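Local coordinates for protein GCN5-related N-acetyltransferase (Kribbella flavida, PDB 4MY0) that binds acetyl-coenzyme A and probably transfers its acetyl group to an amine, possibly that of an aminoglycoside, at residues 318-322 and 332-338; 339-344 and 365-370. All coordinates share one frame. Where two conformers were deposited one is given. Residues are numbered along the deposited sequence.

Contact 1: residues 318-322 and 332-338; sequences GRWHL and TPSDRSG
Residues 318-322 are an extended strand, and 332-338 begin as its antiparallel hairpin partner before swinging off as a loop. T332 and H321 form a hydrogen-bonded pair (CA–CA 5.2 Å): T332 N gives to H321 O at 2.9 Å, and H321 N to T332 O at a short 2.5 Å. P333 sits opposite W320 in a non-hydrogen-bonded pair (CA–CA 4.4 Å), where no cross-strand N-H is needed; its CD rests 3.7 Å from W320 CZ3. S334 N continues the pairing to R319 O (2.9 Å), and S334 OG accepts from R336 N (3.2 Å), an ST turn where the chain leaves the strand. R336 (chi1 m, chi3 m) places NH1 3.0 Å from H321 ND1. D305 gathers these side chains, by salt bridges to R319 NE and R336 NH1 and hydrogen bonds to S334 OG and H321 ND1; H321 NE2 bonds E303. The extended R319 (chi1 to chi3 t) has S337 N and R336 O over one guanidinium face and NH1 bonded to G338 O (3.0 Å). This is the open end of β-hairpin 318-325/328-333 in the sterol-carrier-protein-like domain: 318-325 lies between 328-333 and 302-309, and helix 287-293 packs on W320 and L322.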
ATOM      1  N   GLY C 318       9.844 -11.284  51.974  1.00 27.43           N
ATOM      2  CA  GLY C 318      10.041 -10.765  53.325  1.00 29.01           C
ATOM      3  C   GLY C 318      10.535  -9.333  53.310  1.00 31.04           C
ATOM      4  O   GLY C 318      10.562  -8.676  52.250  1.00 28.49           O
ATOM      5  N   ARG C 319      10.925  -8.841  54.484  1.00 31.43           N
ATOM      6  CA  ARG C 319      11.353  -7.456  54.612  1.00 32.54           C
ATOM      7  C   ARG C 319      12.867  -7.315  54.538  1.00 32.55           C
ATOM      8  O   ARG C 319      13.613  -7.965  55.272  1.00 32.72           O
ATOM      9  CB  ARG C 319      10.836  -6.835  55.905  1.00 38.92           C
ATOM     10  CG  ARG C 319      11.117  -5.351  55.978  1.00 40.36           C
ATOM     11  CD  ARG C 319      10.369  -4.733  57.122  1.00 41.11           C
ATOM     12  NE  ARG C 319      10.595  -3.298  57.231  1.00 35.28           N
ATOM     13  CZ  ARG C 319       9.644  -2.440  57.573  1.00 34.07           C
ATOM     14  NH1 ARG C 319       8.416  -2.888  57.809  1.00 32.00           N
ATOM     15  NH2 ARG C 319       9.909  -1.143  57.672  1.00 32.28           N
ATOM     16  N   TRP C 320      13.303  -6.430  53.658  1.00 27.83           N
ATOM     17  CA  TRP C 320      14.708  -6.216  53.401  1.00 30.05           C
ATOM     18  C   TRP C 320      15.060  -4.748  53.592  1.00 31.42           C
ATOM     19  O   TRP C 320      14.211  -3.869  53.449  1.00 33.26           O
ATOM     20  CB  TRP C 320      15.014  -6.620  51.960  1.00 30.89           C
ATOM     21  CG  TRP C 320      14.771  -8.067  51.665  1.00 31.16           C
ATOM     22  CD1 TRP C 320      13.615  -8.628  51.197  1.00 33.18           C
ATOM     23  CD2 TRP C 320      15.714  -9.137  51.792  1.00 30.73           C
ATOM     24  NE1 TRP C 320      13.782  -9.982  51.038  1.00 32.87           N
ATOM     25  CE2 TRP C 320      15.064 -10.319  51.397  1.00 33.21           C
ATOM     26  CE3 TRP C 320      17.048  -9.210  52.212  1.00 30.94           C
ATOM     27  CZ2 TRP C 320      15.704 -11.566  51.404  1.00 36.03           C
ATOM     28  CZ3 TRP C 320      17.682 -10.449  52.227  1.00 33.53           C
ATOM     29  CH2 TRP C 320      17.012 -11.608  51.825  1.00 36.13           C
ATOM     30  N   HIS C 321      16.314  -4.489  53.933  1.00 34.67           N
ATOM     31  CA  HIS C 321      16.827  -3.131  53.971  1.00 34.98           C
ATOM     32  C   HIS C 321      17.782  -2.916  52.796  1.00 33.02           C
ATOM     33  O   HIS C 321      18.709  -3.706  52.573  1.00 29.33           O
ATOM     34  CB  HIS C 321      17.544  -2.855  55.290  1.00 43.12           C
ATOM     35  CG  HIS C 321      18.170  -1.498  55.345  1.00 48.19           C
ATOM     36  ND1 HIS C 321      17.430  -0.344  55.494  1.00 51.48           N
ATOM     37  CD2 HIS C 321      19.460  -1.107  55.230  1.00 51.11           C
ATOM     38  CE1 HIS C 321      18.239   0.700  55.482  1.00 52.81           C
ATOM     39  NE2 HIS C 321      19.477   0.264  55.323  1.00 55.23           N
ATOM     40  N   LEU C 322      17.533  -1.866  52.021  1.00 33.65           N
ATOM     41  CA  LEU C 322      18.412  -1.516  50.912  1.00 31.66           C
ATOM     42  C   LEU C 322      19.354  -0.377  51.316  1.00 35.53           C
ATOM     43  O   LEU C 322      18.909   0.702  51.726  1.00 38.28           O
ATOM     44  CB  LEU C 322      17.597  -1.129  49.677  1.00 27.85           C
ATOM     45  CG  LEU C 322      18.391  -0.651  48.454  1.00 35.58           C
ATOM     46  CD1 LEU C 322      19.157  -1.797  47.803  1.00 31.93           C
ATOM     47  CD2 LEU C 322      17.465   0.018  47.449  1.00 34.89           C
ATOM     48  N   THR C 332      19.809  -6.402  52.763  1.00 38.05           N
ATOM     49  CA  THR C 332      19.912  -7.269  53.941  1.00 39.52           C
ATOM     50  C   THR C 332      18.559  -7.405  54.650  1.00 39.31           C
ATOM     51  O   THR C 332      17.720  -6.508  54.552  1.00 36.54           O
ATOM     52  CB  THR C 332      20.941  -6.721  54.956  1.00 38.85           C
ATOM     53  OG1 THR C 332      20.613  -5.365  55.280  1.00 39.08           O
ATOM     54  CG2 THR C 332      22.359  -6.778  54.387  1.00 41.33           C
ATOM     55  N   PRO C 333      18.348  -8.519  55.380  1.00 38.35           N
ATOM     56  CA  PRO C 333      17.087  -8.720  56.108  1.00 36.33           C
ATOM     57  C   PRO C 333      16.814  -7.629  57.135  1.00 34.48           C
ATOM     58  O   PRO C 333      17.757  -7.154  57.775  1.00 32.85           O
ATOM     59  CB  PRO C 333      17.321 -10.047  56.837  1.00 34.57           C
ATOM     60  CG  PRO C 333      18.313 -10.772  55.984  1.00 34.97           C
ATOM     61  CD  PRO C 333      19.237  -9.691  55.500  1.00 37.91           C
ATOM     62  N   SER C 334      15.547  -7.250  57.299  1.00 34.85           N
ATOM     63  CA  SER C 334      15.163  -6.232  58.284  1.00 35.58           C
ATOM     64  C   SER C 334      14.175  -6.798  59.301  1.00 35.42           C
ATOM     65  O   SER C 334      13.265  -7.535  58.927  1.00 31.56           O
ATOM     66  CB  SER C 334      14.533  -5.017  57.587  1.00 37.29           C
ATOM     67  OG  SER C 334      14.095  -4.043  58.529  1.00 41.09           O
ATOM     68  N   ASP C 335      14.331  -6.441  60.575  1.00 33.28           N
ATOM     69  CA  ASP C 335      13.379  -6.892  61.588  1.00 42.13           C
ATOM     70  C   ASP C 335      12.370  -5.800  61.956  1.00 40.83           C
ATOM     71  O   ASP C 335      11.642  -5.915  62.950  1.00 34.86           O
ATOM     72  CB  ASP C 335      14.099  -7.436  62.828  1.00 51.06           C
ATOM     73  CG  ASP C 335      15.144  -6.479  63.374  1.00 60.52           C
ATOM     74  OD1 ASP C 335      15.087  -5.276  63.038  1.00 62.16           O
ATOM     75  OD2 ASP C 335      16.017  -6.932  64.155  1.00 65.08           O
ATOM     76  N   ARG C 336      12.325  -4.749  61.137  1.00 35.76           N
ATOM     77  CA  ARG C 336      11.402  -3.639  61.352  1.00 39.88           C
ATOM     78  C   ARG C 336       9.991  -4.033  60.900  1.00 41.11           C
ATOM     79  O   ARG C 336       9.828  -5.018  60.174  1.00 42.92           O
ATOM     80  CB  ARG C 336      11.908  -2.370  60.641  1.00 40.47           C
ATOM     81  CG  ARG C 336      13.211  -1.803  61.258  1.00 40.86           C
ATOM     82  CD  ARG C 336      13.716  -0.532  60.554  1.00 46.65           C
ATOM     83  NE  ARG C 336      14.469  -0.827  59.336  1.00 50.62           N
ATOM     84  CZ  ARG C 336      15.769  -1.120  59.306  1.00 51.12           C
ATOM     85  NH1 ARG C 336      16.370  -1.382  58.152  1.00 48.29           N
ATOM     86  NH2 ARG C 336      16.473  -1.155  60.429  1.00 50.44           N
ATOM     87  N   SER C 337       8.973  -3.297  61.352  1.00 40.87           N
ATOM     88  CA  SER C 337       7.584  -3.666  61.051  1.00 40.09           C
ATOM     89  C   SER C 337       6.646  -2.480  60.806  1.00 39.80           C
ATOM     90  O   SER C 337       5.442  -2.670  60.637  1.00 40.69           O
ATOM     91  CB  SER C 337       7.016  -4.563  62.155  1.00 40.77           C
ATOM     92  OG  SER C 337       7.060  -3.915  63.416  1.00 44.66           O
ATOM     93  N   GLY C 338       7.192  -1.265  60.789  1.00 39.37           N
ATOM     94  CA  GLY C 338       6.402  -0.075  60.495  1.00 40.34           C
ATOM     95  C   GLY C 338       6.025   0.028  59.022  1.00 43.34           C
ATOM     96  O   GLY C 338       6.264  -0.902  58.248  1.00 40.70           O
TER

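Contact 2: residues 339-344 and 365-370; sequences DVLQLG and LVTGGP
Antiparallel to each other (164° between end-to-end directions), 339-344 and 365-370 are joined most firmly at Q342 and T367, a hydrogen-bonded pair with CA atoms 5.1 Å apart. Both backbone bonds of this pair are made: Q342 N to T367 O (2.7 Å) and T367 N to Q342 O (2.8 Å). Q342 O also receives a CA-H...O contact from V366 CA at 3.4 Å. Toward G344 the strands part, and one water fills the gap, accepting from G344 N (2.8 Å) and donating to L365 O (2.7 Å). G344 is the N-cap of helix 345-352. The pair forms one margin of the five-stranded sheet of the sterol-carrier-protein-like domain: 366-367 is an outermost strand within the chain, and 341-344 runs parallel to 302-309 on its other flank, where L341 and L343 bond to that strand's backbone. At the opposite end a side chain takes over from the backbone: D339 (chi1 t) accepts from G369 N through OD1 at 2.9 Å. G368 and G369 have positive phi, and a CB on G369 would clash with L341 N. G368 O is bonded by R361, while Q342 NE2 reaches V340 O in a weak bond (3.0 Å). L341 CD1 meets V366 CG1 at 3.4 Å and L343 CD2 meets V366 CG2 at 3.8 Å; helix 357-362 packs on L341 and V366, 371-380 on L341 and 345-352 on L343.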
ATOM      1  N   ASP C 339       5.434   1.154  58.633  1.00 46.39           N
ATOM      2  CA  ASP C 339       5.012   1.354  57.245  1.00 48.33           C
ATOM      3  C   ASP C 339       6.169   1.142  56.271  1.00 44.06           C
ATOM      4  O   ASP C 339       7.297   1.590  56.510  1.00 44.01           O
ATOM      5  CB  ASP C 339       4.377   2.740  57.044  1.00 54.34           C
ATOM      6  CG  ASP C 339       3.839   2.948  55.618  1.00 61.50           C
ATOM      7  OD1 ASP C 339       3.403   1.963  54.971  1.00 57.58           O
ATOM      8  OD2 ASP C 339       3.846   4.110  55.151  1.00 67.60           O
ATOM      9  N   VAL C 340       5.892   0.447  55.176  1.00 36.40           N
ATOM     10  CA  VAL C 340       6.957   0.072  54.261  1.00 33.66           C
ATOM     11  C   VAL C 340       6.419  -0.022  52.846  1.00 34.90           C
ATOM     12  O   VAL C 340       5.266  -0.424  52.638  1.00 35.63           O
ATOM     13  CB  VAL C 340       7.622  -1.271  54.695  1.00 30.07           C
ATOM     14  CG1 VAL C 340       6.596  -2.400  54.720  1.00 29.72           C
ATOM     15  CG2 VAL C 340       8.822  -1.632  53.794  1.00 32.58           C
ATOM     16  N   LEU C 341       7.243   0.372  51.878  1.00 31.80           N
ATOM     17  CA  LEU C 341       6.920   0.144  50.482  1.00 36.54           C
ATOM     18  C   LEU C 341       6.796  -1.369  50.248  1.00 36.51           C
ATOM     19  O   LEU C 341       7.730  -2.131  50.534  1.00 38.10           O
ATOM     20  CB  LEU C 341       8.008   0.727  49.581  1.00 38.30           C
ATOM     21  CG  LEU C 341       7.744   0.544  48.084  1.00 41.23           C
ATOM     22  CD1 LEU C 341       6.933   1.708  47.595  1.00 37.96           C
ATOM     23  CD2 LEU C 341       9.028   0.412  47.297  1.00 43.88           C
ATOM     24  N   GLN C 342       5.651  -1.787  49.719  0.54 32.04           N
ATOM     25  CA  GLN C 342       5.385  -3.200  49.450  0.54 31.57           C
ATOM     26  C   GLN C 342       5.334  -3.447  47.945  0.54 30.56           C
ATOM     27  O   GLN C 342       4.712  -2.680  47.209  0.54 29.39           O
ATOM     28  CB  GLN C 342       4.059  -3.605  50.098  0.54 32.58           C
ATOM     29  CG  GLN C 342       4.015  -3.327  51.596  0.54 35.46           C
ATOM     30  CD  GLN C 342       2.662  -2.840  52.076  0.54 40.06           C
ATOM     31  OE1 GLN C 342       1.623  -3.251  51.568  0.54 42.09           O
ATOM     32  NE2 GLN C 342       2.671  -1.958  53.064  0.54 29.77           N
ATOM     33  N   LEU C 343       6.004  -4.503  47.487  1.00 31.64           N
ATOM     34  CA  LEU C 343       6.000  -4.857  46.061  1.00 32.31           C
ATOM     35  C   LEU C 343       6.012  -6.355  45.819  1.00 30.73           C
ATOM     36  O   LEU C 343       6.529  -7.122  46.633  1.00 29.00           O
ATOM     37  CB  LEU C 343       7.177  -4.244  45.300  1.00 35.86           C
ATOM     38  CG  LEU C 343       8.347  -3.511  45.941  1.00 39.96           C
ATOM     39  CD1 LEU C 343       9.146  -4.408  46.853  1.00 39.95           C
ATOM     40  CD2 LEU C 343       9.232  -2.953  44.832  1.00 35.91           C
ATOM     41  N   GLY C 344       5.442  -6.762  44.691  1.00 23.35           N
ATOM     42  CA  GLY C 344       5.524  -8.143  44.251  1.00 24.25           C
ATOM     43  C   GLY C 344       6.710  -8.261  43.316  1.00 24.61           C
ATOM     44  O   GLY C 344       7.497  -7.316  43.203  1.00 23.13           O
ATOM     45  N   LEU C 365       1.519  -1.770  41.084  1.00 28.55           N
ATOM     46  CA  LEU C 365       2.565  -2.787  41.226  1.00 28.20           C
ATOM     47  C   LEU C 365       3.317  -2.603  42.527  1.00 29.73           C
ATOM     48  O   LEU C 365       4.063  -3.475  42.976  1.00 26.44           O
ATOM     49  CB  LEU C 365       3.542  -2.701  40.049  1.00 29.44           C
ATOM     50  CG  LEU C 365       3.241  -3.614  38.858  1.00 28.54           C
ATOM     51  CD1 LEU C 365       1.764  -3.878  38.724  1.00 25.61           C
ATOM     52  CD2 LEU C 365       3.825  -3.046  37.579  1.00 29.09           C
ATOM     53  N   VAL C 366       3.093  -1.448  43.135  1.00 34.22           N
ATOM     54  CA  VAL C 366       3.806  -1.038  44.324  1.00 36.37           C
ATOM     55  C   VAL C 366       2.791  -0.345  45.243  1.00 39.16           C
ATOM     56  O   VAL C 366       1.985   0.461  44.776  1.00 39.36           O
ATOM     57  CB  VAL C 366       4.930  -0.079  43.906  1.00 39.41           C
ATOM     58  CG1 VAL C 366       5.057   1.070  44.861  1.00 41.01           C
ATOM     59  CG2 VAL C 366       6.239  -0.836  43.704  1.00 37.10           C
ATOM     60  N   THR C 367       2.819  -0.662  46.536  1.00 38.40           N
ATOM     61  CA  THR C 367       1.795  -0.170  47.467  1.00 40.01           C
ATOM     62  C   THR C 367       2.393   0.214  48.835  1.00 39.78           C
ATOM     63  O   THR C 367       3.395  -0.359  49.260  1.00 38.70           O
ATOM     64  CB  THR C 367       0.650  -1.226  47.617  1.00 51.25           C
ATOM     65  OG1 THR C 367      -0.593  -0.580  47.894  1.00 57.75           O
ATOM     66  CG2 THR C 367       0.949  -2.225  48.705  1.00 49.57           C
ATOM     67  N   GLY C 368       1.800   1.202  49.502  1.00 43.18           N
ATOM     68  CA  GLY C 368       2.229   1.604  50.834  1.00 45.26           C
ATOM     69  C   GLY C 368       3.556   2.347  50.941  1.00 46.30           C
ATOM     70  O   GLY C 368       4.164   2.731  49.933  1.00 41.89           O
ATOM     71  N   GLY C 369       4.002   2.567  52.177  1.00 47.42           N
ATOM     72  CA  GLY C 369       5.292   3.192  52.424  1.00 50.08           C
ATOM     73  C   GLY C 369       5.285   4.707  52.307  1.00 53.44           C
ATOM     74  O   GLY C 369       4.429   5.280  51.629  1.00 56.09           O
ATOM     75  N   PRO C 370       6.260   5.366  52.953  1.00 55.94           N
ATOM     76  CA  PRO C 370       6.295   6.834  52.950  1.00 56.88           C
ATOM     77  C   PRO C 370       6.785   7.421  51.627  1.00 57.62           C
ATOM     78  O   PRO C 370       7.685   6.875  50.986  1.00 58.40           O
ATOM     79  CB  PRO C 370       7.280   7.160  54.078  1.00 54.47           C
ATOM     80  CG  PRO C 370       8.208   5.981  54.117  1.00 55.19           C
ATOM     81  CD  PRO C 370       7.381   4.776  53.711  1.00 55.30           C
TER
HETATM   82  O   HOH W   1       4.452  -6.000  42.151  1.00 26.32           O

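Overall arrangement
Following the chain from the N-terminal side, helix 287-293 leads into strand 302-309 and then into 318-325, whose turn back closes contact 1 across nine intervening residues. Directly afterwards the chain passes from G338 to D339, crosses over to the other flank of 302-309 and enters 341-344. Helices 345-352 and 357-362 fill most of the 20-residue excursion that contact 2 closes. The two loops are therefore in series, neither nested nor crossed, and they build opposite margins of one sheet with 302-309 between them. Their centres are 12 Å apart, and they touch where R319 NH1 packs on V340 CB at 3.6 Å.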